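Local structure of stage II sporulation protein E (SpoIIE) (Moorella thermoacetica, 3ZT9) at the manganese (II) ion site. The protein is probably a manganese-dependent PP2C-type serine/threonine phosphatase that takes part in stressosome signalling by acting on a phosphorylated partner protein. Coordinates in Å, arbitrary orientation; residue numbers count along the deposited sequence, not the author numbering.

The manganese (II) ion site. Residues 20-21, 38-42, 46, 103, 149-150, 185-186. With MN (manganese (II) ion), chain B; MN (manganese (II) ion), chain C.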
loop_
_atom_site.group_PDB
_atom_site.type_symbol
_atom_site.label_atom_id
_atom_site.label_comp_id
_atom_site.label_asym_id
_atom_site.label_seq_id
_atom_site.Cartn_x
_atom_site.Cartn_y
_atom_site.Cartn_z
ATOM N N GLY A 20 8.156 9.872 -5.765
ATOM C CA GLY A 20 7.273 9.261 -6.750
ATOM C C GLY A 20 6.330 8.186 -6.254
ATOM O O GLY A 20 5.561 7.647 -7.034
ATOM N N ASP A 21 6.373 7.865 -4.960
ATOM C CA ASP A 21 5.413 6.960 -4.348
ATOM C C ASP A 21 4.389 7.769 -3.525
ATOM O O ASP A 21 4.634 8.910 -3.162
ATOM C CB ASP A 21 6.096 5.966 -3.370
ATOM C CG ASP A 21 7.074 5.004 -4.024
ATOM O OD1 ASP A 21 7.090 4.853 -5.259
ATOM O OD2 ASP A 21 7.811 4.353 -3.240
ATOM N N ASP A 38 2.966 3.538 -6.526
ATOM C CA ASP A 38 4.315 3.839 -6.977
ATOM C C ASP A 38 4.182 4.290 -8.417
ATOM O O ASP A 38 3.876 3.478 -9.261
ATOM C CB ASP A 38 5.165 2.540 -6.869
ATOM C CG ASP A 38 6.564 2.672 -7.455
ATOM O OD1 ASP A 38 6.835 3.677 -8.143
ATOM O OD2 ASP A 38 7.397 1.760 -7.245
ATOM N N GLY A 39 4.371 5.583 -8.693
ATOM C CA GLY A 39 4.270 6.072 -10.065
ATOM C C GLY A 39 5.439 5.579 -10.914
ATOM O O GLY A 39 6.572 5.537 -10.488
ATOM N N ILE A 40 5.174 5.246 -12.166
ATOM C CA ILE A 40 6.242 4.676 -12.977
ATOM C C ILE A 40 7.408 5.661 -13.012
ATOM O O ILE A 40 7.225 6.852 -13.295
ATOM C CB ILE A 40 5.783 4.382 -14.406
ATOM C CG1 ILE A 40 4.711 3.275 -14.439
ATOM C CG2 ILE A 40 7.010 4.008 -15.271
ATOM C CD1 ILE A 40 5.261 1.891 -14.164
ATOM N N GLY A 41 8.613 5.176 -12.706
ATOM C CA GLY A 41 9.799 6.007 -12.777
ATOM C C GLY A 41 9.932 6.770 -11.480
ATOM O O GLY A 41 9.458 6.322 -10.434
ATOM N N HIS A 42 10.546 7.937 -11.551
ATOM C CA HIS A 42 10.754 8.753 -10.359
ATOM C C HIS A 42 10.487 10.222 -10.665
ATOM O O HIS A 42 10.148 10.584 -11.785
ATOM C CB HIS A 42 12.177 8.558 -9.784
ATOM C CG HIS A 42 13.280 8.692 -10.795
ATOM N ND1 HIS A 42 13.933 9.881 -11.036
ATOM C CD2 HIS A 42 13.856 7.778 -11.614
ATOM C CE1 HIS A 42 14.860 9.699 -11.962
ATOM N NE2 HIS A 42 14.827 8.433 -12.335
ATOM N N ALA A 46 6.314 10.984 -11.783
ATOM C CA ALA A 46 5.915 9.773 -11.089
ATOM C C ALA A 46 5.049 10.131 -9.892
ATOM O O ALA A 46 4.083 9.453 -9.622
ATOM C CB ALA A 46 7.135 8.973 -10.637
ATOM N N ASN A 103 3.680 -4.216 -8.677
ATOM C CA ASN A 103 4.587 -4.887 -7.735
ATOM C C ASN A 103 4.697 -4.214 -6.365
ATOM O O ASN A 103 5.729 -4.229 -5.750
ATOM C CB ASN A 103 5.971 -5.046 -8.328
ATOM C CG ASN A 103 6.685 -3.724 -8.475
ATOM O OD1 ASN A 103 6.050 -2.666 -8.442
ATOM N ND2 ASN A 103 8.007 -3.773 -8.636
ATOM N N SER A 149 6.275 -0.164 -1.229
ATOM C CA SER A 149 6.676 -0.173 -2.645
ATOM C C SER A 149 7.951 -0.967 -2.828
ATOM O O SER A 149 8.578 -1.405 -1.850
ATOM C CB SER A 149 6.944 1.254 -3.116
ATOM O OG SER A 149 8.067 1.813 -2.457
ATOM N N ASP A 150 8.344 -1.167 -4.090
ATOM C CA ASP A 150 9.543 -1.951 -4.388
ATOM C C ASP A 150 10.823 -1.170 -4.066
ATOM O O ASP A 150 11.924 -1.637 -4.356
ATOM C CB ASP A 150 9.513 -2.407 -5.847
ATOM C CG ASP A 150 9.575 -1.252 -6.837
ATOM O OD1 ASP A 150 9.706 -0.077 -6.426
ATOM O OD2 ASP A 150 9.503 -1.538 -8.031
ATOM N N ASP A 185 15.753 4.488 -5.317
ATOM C CA ASP A 185 14.361 4.507 -5.722
ATOM C C ASP A 185 13.608 5.198 -4.620
ATOM O O ASP A 185 14.123 5.320 -3.496
ATOM C CB ASP A 185 13.803 3.077 -5.945
ATOM C CG ASP A 185 12.477 3.086 -6.723
ATOM O OD1 ASP A 185 12.161 4.138 -7.338
ATOM O OD2 ASP A 185 11.743 2.076 -6.733
ATOM N N ASP A 186 12.408 5.653 -4.937
ATOM C CA ASP A 186 11.471 6.132 -3.917
ATOM C C ASP A 186 11.091 5.009 -2.977
ATOM O O ASP A 186 11.057 3.855 -3.387
ATOM C CB ASP A 186 10.219 6.638 -4.599
ATOM C CG ASP A 186 10.521 7.767 -5.574
ATOM O OD1 ASP A 186 11.015 8.791 -5.127
ATOM O OD2 ASP A 186 10.258 7.620 -6.758
HETATM MN MN MN B . 8.245 4.809 -9.297
HETATM MN MN MN C . 9.624 1.869 -7.253
HETATM O O HOH W 1 8.256 5.995 -7.466
HETATM O O HOH W 2 8.521 2.995 -10.681
HETATM O O HOH W 3 9.988 3.581 -8.639
HETATM O O HOH W 4 9.849 1.006 -9.305
HETATM O O HOH W 5 9.375 3.144 -5.482
#
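Two manganese ions 3.8 Å apart form the binuclear centre typical of PP2C-type phosphatases, each close to octahedral. Direct bonds come first. Asp38, its CG anti to the backbone N (chi1 174°), bridges the pair with its carboxylate, one oxygen to each ion: OD1 binds MN (chain B) at 2.1 Å and OD2 binds MN (chain C) at 2.2 Å. Main-chain carbonyls O of Gly39 and Gly41 also bind MN (chain B), whereas MN (chain C) takes one oxygen from each of two further carboxylates, Asp150 OD1 and Asp185 OD2. Waters add to both shells, and water 3, shared by the metals, is the likely nucleophile by analogy with the family.

Hydrogen bonds through water form the second layer. The outer oxygen OD1 of Asp185 lies 2.6 Å from water 3 and could help orient or polarise it. Water 1 sits between Asp21 OD1 and Asp186 OD2, while water 5 reaches Asp21 OD1 and the Asp186 carbonyl O.

Direct hydrogen bonds then steady the carboxylates. Asn103 ND2 donates an N-H to Asp150 OD2 (2.8 Å), nearly within its own amide plane. Ser149 OG meets Asp21 OD2 at 2.7 Å from above the carboxylate plane, and Gly20 N donates to Asp186 OD1 from more steeply above its plane.

The centre lies at one end of the beta-sheets, where strand 31-39 runs out towards helix 43-60, joined by Asp21 opening strand 21-28 and by loop residues flanking strands 144-148 and 187-192.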